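Local coordinates for hypothetical protein Atu0120 (Agrobacterium tumefaciens, PDB 2I6H) that is of unknown function but belongs to the DUF924 family of bacterial proteins and forms an all-helical chain that pairs with a second copy, at residues L90-R95 against F139-D144; D130-F135 against Q156-L161. All blocks are in the same frame, centred on the assembly; numbering follows the deposited sequence.

Interaction 1 of 2, residues L90-R95 against F139-D144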
loop_
_atom_site.group_PDB
_atom_site.type_symbol
_atom_site.label_atom_id
_atom_site.label_comp_id
_atom_site.label_asym_id
_atom_site.label_seq_id
_atom_site.Cartn_x
_atom_site.Cartn_y
_atom_site.Cartn_z
ATOM N N LEU A 90 12.153 10.046 -14.081
ATOM C CA LEU A 90 13.467 9.934 -13.419
ATOM C C LEU A 90 13.489 9.027 -12.191
ATOM O O LEU A 90 14.564 8.535 -11.804
ATOM C CB LEU A 90 14.041 11.307 -13.071
ATOM C CG LEU A 90 14.315 12.190 -14.300
ATOM C CD1 LEU A 90 14.647 13.576 -13.845
ATOM C CD2 LEU A 90 15.462 11.581 -15.181
ATOM N N ASP A 91 12.308 8.767 -11.629
ATOM C CA ASP A 91 12.151 7.880 -10.488
ATOM C C ASP A 91 11.399 6.589 -10.839
ATOM O O ASP A 91 11.798 5.504 -10.398
ATOM C CB ASP A 91 11.428 8.625 -9.334
ATOM C CG ASP A 91 11.262 7.734 -8.083
ATOM O OD1 ASP A 91 12.258 7.538 -7.332
ATOM O OD2 ASP A 91 10.136 7.213 -7.897
ATOM N N GLN A 92 10.307 6.705 -11.596
ATOM C CA GLN A 92 9.520 5.510 -11.934
ATOM C C GLN A 92 10.037 4.723 -13.140
ATOM O O GLN A 92 10.286 3.500 -13.044
ATOM C CB GLN A 92 8.049 5.878 -12.132
ATOM C CG GLN A 92 7.394 6.354 -10.852
ATOM C CD GLN A 92 7.307 5.242 -9.850
ATOM O OE1 GLN A 92 6.543 4.304 -10.033
ATOM N NE2 GLN A 92 8.130 5.323 -8.773
ATOM N N PHE A 93 10.210 5.428 -14.251
ATOM C CA PHE A 93 10.698 4.803 -15.508
ATOM C C PHE A 93 11.887 3.822 -15.313
ATOM O O PHE A 93 11.830 2.679 -15.800
ATOM C CB PHE A 93 11.025 5.889 -16.556
ATOM C CG PHE A 93 11.411 5.327 -17.900
ATOM C CD1 PHE A 93 10.435 5.221 -18.936
ATOM C CD2 PHE A 93 12.725 4.884 -18.152
ATOM C CE1 PHE A 93 10.782 4.690 -20.204
ATOM C CE2 PHE A 93 13.081 4.359 -19.414
ATOM C CZ PHE A 93 12.101 4.254 -20.456
ATOM N N PRO A 94 12.955 4.230 -14.590
ATOM C CA PRO A 94 14.110 3.325 -14.415
ATOM C C PRO A 94 13.744 2.040 -13.680
ATOM O O PRO A 94 14.281 0.972 -13.997
ATOM C CB PRO A 94 15.082 4.145 -13.530
ATOM C CG PRO A 94 14.690 5.558 -13.716
ATOM C CD PRO A 94 13.179 5.520 -13.908
ATOM N N ARG A 95 12.801 2.139 -12.738
ATOM C CA ARG A 95 12.360 0.967 -11.977
ATOM C C ARG A 95 11.468 0.004 -12.783
ATOM O O ARG A 95 11.427 -1.206 -12.496
ATOM C CB ARG A 95 11.688 1.419 -10.673
ATOM C CG ARG A 95 12.681 2.082 -9.714
ATOM C CD ARG A 95 12.039 2.733 -8.468
ATOM N NE ARG A 95 13.146 2.934 -7.534
ATOM C CZ ARG A 95 14.115 3.861 -7.673
ATOM N NH1 ARG A 95 15.128 3.867 -6.811
ATOM N NH2 ARG A 95 14.084 4.792 -8.646
ATOM N N PHE A 139 12.403 10.476 -2.315
ATOM C CA PHE A 139 12.986 10.545 -0.958
ATOM C C PHE A 139 13.045 9.137 -0.333
ATOM O O PHE A 139 14.057 8.786 0.286
ATOM C CB PHE A 139 12.243 11.567 -0.104
ATOM C CG PHE A 139 12.301 12.954 -0.685
ATOM C CD1 PHE A 139 13.493 13.685 -0.602
ATOM C CD2 PHE A 139 11.195 13.488 -1.368
ATOM C CE1 PHE A 139 13.578 15.005 -1.149
ATOM C CE2 PHE A 139 11.276 14.788 -1.937
ATOM C CZ PHE A 139 12.469 15.534 -1.819
ATOM N N SER A 140 12.008 8.326 -0.549
ATOM C CA SER A 140 12.019 6.934 -0.083
ATOM C C SER A 140 13.128 6.119 -0.758
ATOM O O SER A 140 13.623 5.129 -0.206
ATOM C CB SER A 140 10.659 6.288 -0.359
ATOM O OG SER A 140 9.730 6.715 0.625
ATOM N N HIS A 141 13.498 6.514 -1.973
ATOM C CA HIS A 141 14.482 5.754 -2.755
ATOM C C HIS A 141 15.922 6.166 -2.517
ATOM O O HIS A 141 16.832 5.510 -3.012
ATOM C CB HIS A 141 14.136 5.824 -4.266
ATOM C CG HIS A 141 12.832 5.167 -4.608
ATOM N ND1 HIS A 141 12.034 5.594 -5.644
ATOM C CD2 HIS A 141 12.193 4.106 -4.048
ATOM C CE1 HIS A 141 10.945 4.836 -5.698
ATOM N NE2 HIS A 141 11.019 3.919 -4.750
ATOM N N ALA A 142 16.128 7.206 -1.720
ATOM C CA ALA A 142 17.488 7.703 -1.438
ATOM C C ALA A 142 18.120 6.985 -0.245
ATOM O O ALA A 142 17.455 6.756 0.792
ATOM C CB ALA A 142 17.452 9.225 -1.206
ATOM N N GLU A 143 19.408 6.652 -0.376
ATOM C CA GLU A 143 20.139 6.019 0.725
ATOM C C GLU A 143 20.735 7.098 1.628
ATOM O O GLU A 143 21.942 7.282 1.651
ATOM C CB GLU A 143 21.210 5.077 0.166
ATOM C CG GLU A 143 20.604 3.919 -0.589
ATOM C CD GLU A 143 21.633 2.891 -1.082
ATOM O OE1 GLU A 143 22.748 3.274 -1.555
ATOM O OE2 GLU A 143 21.312 1.689 -1.010
ATOM N N ASP A 144 19.872 7.841 2.317
ATOM C CA ASP A 144 20.307 8.835 3.297
ATOM C C ASP A 144 19.162 9.172 4.208
ATOM O O ASP A 144 17.997 9.214 3.855
ATOM C CB ASP A 144 20.916 10.117 2.715
ATOM C CG ASP A 144 19.898 10.979 2.004
ATOM O OD1 ASP A 144 19.601 10.662 0.838
ATOM O OD2 ASP A 144 19.412 11.973 2.599
#
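With CG of Asp91 anti to the backbone N (chi1 -179°) and CG of His141 anti to its own carbonyl carbon, carboxylate and imidazole meet edge to edge in a His-carboxylate hydrogen bond. It links helix 80-97 of this all-helical fold to segment 139-144. His141 ND1 donates to the syn lone pair of Asp91 OD1 at 2.6 Å, nearly straight at 168°, and the oxygen lies in the ring plane. Both Asp91 oxygens are engaged, since Gln92 NE2 reaches OD2 from the anti side, 2.9 Å away and tilted out of the carboxylate plane. Over one face of the imidazole the Arg95 guanidinium lies flat, the planes 3° apart and the centres 3.7 Å apart. NH2 of Arg95 donates to the backbone oxygen Asp91 O at 3.0 Å, and NH1 forms a salt bridge with Asp108, two ties that help hold the group flat. A bond at the ring edge and a stack on its face together restrain both the position and the tilt of the imidazole. The nearby carboxylate would probably steady a positive guanidinium, although Arg95 NH2 and Asp91 OD1, 3.5 Å apart, attract by charge alone: the oxygen sits well out of the guanidinium plane.

Interaction 2 of 2, residues D130-F135 against Q156-L161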
loop_
_atom_site.group_PDB
_atom_site.type_symbol
_atom_site.label_atom_id
_atom_site.label_comp_id
_atom_site.label_asym_id
_atom_site.label_seq_id
_atom_site.Cartn_x
_atom_site.Cartn_y
_atom_site.Cartn_z
ATOM N N ASP A 130 -4.101 11.316 -5.169
ATOM C CA ASP A 130 -3.681 10.021 -5.736
ATOM C C ASP A 130 -2.292 10.067 -6.375
ATOM O O ASP A 130 -1.603 9.055 -6.457
ATOM C CB ASP A 130 -4.662 9.607 -6.848
ATOM C CG ASP A 130 -5.944 8.980 -6.314
ATOM O OD1 ASP A 130 -6.003 8.716 -5.098
ATOM O OD2 ASP A 130 -6.876 8.717 -7.113
ATOM N N LEU A 131 -1.943 11.241 -6.919
ATOM C CA LEU A 131 -0.667 11.411 -7.652
ATOM C C LEU A 131 0.446 12.019 -6.809
ATOM O O LEU A 131 1.606 12.035 -7.201
ATOM C CB LEU A 131 -0.881 12.242 -8.920
ATOM C CG LEU A 131 -1.774 11.604 -10.005
ATOM C CD1 LEU A 131 -2.108 12.667 -11.023
ATOM C CD2 LEU A 131 -1.118 10.355 -10.662
ATOM N N ARG A 132 0.075 12.564 -5.664
ATOM C CA ARG A 132 1.032 13.267 -4.800
ATOM C C ARG A 132 2.263 12.435 -4.418
ATOM O O ARG A 132 3.394 12.958 -4.363
ATOM C CB ARG A 132 0.244 13.681 -3.548
ATOM C CG ARG A 132 0.835 14.753 -2.754
ATOM C CD ARG A 132 -0.322 15.489 -1.975
ATOM N NE ARG A 132 -1.242 16.265 -2.821
ATOM C CZ ARG A 132 -2.476 16.625 -2.461
ATOM N NH1 ARG A 132 -2.950 16.260 -1.275
ATOM N NH2 ARG A 132 -3.247 17.350 -3.252
ATOM N N VAL A 133 2.040 11.155 -4.119
ATOM C CA VAL A 133 3.125 10.282 -3.665
ATOM C C VAL A 133 4.322 10.225 -4.654
ATOM O O VAL A 133 5.451 9.951 -4.254
ATOM C CB VAL A 133 2.620 8.859 -3.310
ATOM C CG1 VAL A 133 2.209 8.122 -4.546
ATOM C CG2 VAL A 133 3.728 8.089 -2.482
ATOM N N PHE A 134 4.052 10.438 -5.945
ATOM C CA PHE A 134 5.172 10.428 -6.928
ATOM C C PHE A 134 6.240 11.515 -6.747
ATOM O O PHE A 134 7.390 11.342 -7.206
ATOM C CB PHE A 134 4.620 10.275 -8.352
ATOM C CG PHE A 134 3.805 9.026 -8.475
ATOM C CD1 PHE A 134 4.464 7.792 -8.486
ATOM C CD2 PHE A 134 2.394 9.054 -8.402
ATOM C CE1 PHE A 134 3.762 6.582 -8.506
ATOM C CE2 PHE A 134 1.649 7.816 -8.412
ATOM C CZ PHE A 134 2.353 6.592 -8.465
ATOM N N PHE A 135 5.873 12.627 -6.081
ATOM C CA PHE A 135 6.841 13.643 -5.675
ATOM C C PHE A 135 7.641 13.197 -4.429
ATOM O O PHE A 135 8.666 13.797 -4.112
ATOM C CB PHE A 135 6.122 14.983 -5.355
ATOM C CG PHE A 135 5.585 15.669 -6.559
ATOM C CD1 PHE A 135 6.435 16.398 -7.405
ATOM C CD2 PHE A 135 4.233 15.575 -6.887
ATOM C CE1 PHE A 135 5.933 17.052 -8.582
ATOM C CE2 PHE A 135 3.708 16.247 -8.029
ATOM C CZ PHE A 135 4.582 16.982 -8.892
ATOM N N GLN A 156 2.915 11.502 5.822
ATOM C CA GLN A 156 2.022 11.489 6.988
ATOM C C GLN A 156 0.581 11.917 6.613
ATOM O O GLN A 156 -0.382 11.172 6.944
ATOM C CB GLN A 156 2.609 12.271 8.186
ATOM C CG GLN A 156 1.849 12.116 9.503
ATOM C CD GLN A 156 2.432 11.073 10.465
ATOM O OE1 GLN A 156 3.576 10.611 10.313
ATOM N NE2 GLN A 156 1.646 10.720 11.493
ATOM N N PRO A 157 0.406 13.080 5.927
ATOM C CA PRO A 157 -0.971 13.449 5.516
ATOM C C PRO A 157 -1.633 12.454 4.584
ATOM O O PRO A 157 -2.857 12.348 4.594
ATOM C CB PRO A 157 -0.801 14.752 4.735
ATOM C CG PRO A 157 0.606 15.204 4.965
ATOM C CD PRO A 157 1.405 14.119 5.565
ATOM N N LEU A 158 -0.857 11.749 3.766
ATOM C CA LEU A 158 -1.449 10.739 2.859
ATOM C C LEU A 158 -1.958 9.551 3.673
ATOM O O LEU A 158 -2.944 8.900 3.284
ATOM C CB LEU A 158 -0.417 10.255 1.835
ATOM C CG LEU A 158 0.115 11.252 0.775
ATOM C CD1 LEU A 158 1.068 10.554 -0.192
ATOM C CD2 LEU A 158 -1.046 11.839 0.005
ATOM N N GLY A 159 -1.277 9.290 4.785
ATOM C CA GLY A 159 -1.658 8.213 5.726
ATOM C C GLY A 159 -1.666 6.795 5.166
ATOM O O GLY A 159 -1.084 6.507 4.109
ATOM N N GLY A 160 -2.328 5.892 5.915
ATOM C CA GLY A 160 -2.503 4.498 5.507
ATOM C C GLY A 160 -1.269 3.846 4.913
ATOM O O GLY A 160 -0.153 3.932 5.464
ATOM N N LEU A 161 -1.464 3.180 3.773
ATOM C CA LEU A 161 -0.389 2.431 3.168
ATOM C C LEU A 161 0.748 3.311 2.640
ATOM O O LEU A 161 1.892 2.844 2.591
ATOM C CB LEU A 161 -0.940 1.505 2.093
ATOM C CG LEU A 161 -1.635 0.255 2.664
ATOM C CD1 LEU A 161 -2.690 -0.180 1.655
ATOM C CD2 LEU A 161 -0.605 -0.887 3.006
#
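Leu158 lays its CD1 methyl against Val133, 3.9 Å from Val133 CB and 4.0 Å from Val133 CA, so the tip of the leucine rests on the root of the valine. Its other methyl, CD2, lies along the aliphatic part of Arg132, 4.2 Å from both Arg132 CB and Arg132 CD. The two branches therefore straddle consecutive residues of segment 130-135, a small apolar contact between that segment and the connection into helix 160-176. An extended leucine makes the reach possible: chi2 of -177° carries CD1 forward across a gap in which the closest CA atoms, those of Val133 and Leu158, remain 8.0 Å apart. Leu158 also touches Tyr136, the residue after Phe135. Arg132 offers its aliphatic chain to the leucine; its charged end turns to helix 123-126 and the following residue, where NE bonds to Asp124 O and NH2 to Val127 O. Close by runs the dimer interface, where Leu161 packs on Leu161 of the second subunit. No hydrogen bond joins the two segments, so the attraction here is probably dispersion with partial shielding of the methyls from water, which sets proximity but demands little of orientation.

The centre of interaction 1 lies about 4 Å from the centre of the chain, that of interaction 2 about 13 Å, near the partner subunit. Both are partly buried: Asp91 and Gln92 are buried in interaction 1, Val133 alone of the three touching residues in interaction 2. Near the middle a histidine is held by a directional bond and a flat cation stack, whereas farther out a leucine meets Val133 and Arg132 through its two methyls. The segments alternate along the chain, 130-135 leading almost directly into 139-144. A direct touch joins the two, Gln92 OE1 lying 3.9 Å from Phe134 CE1. Phe134 and Leu131 also pack on Leu84 of helix 80-97, the helix that carries Asp91 and Arg95.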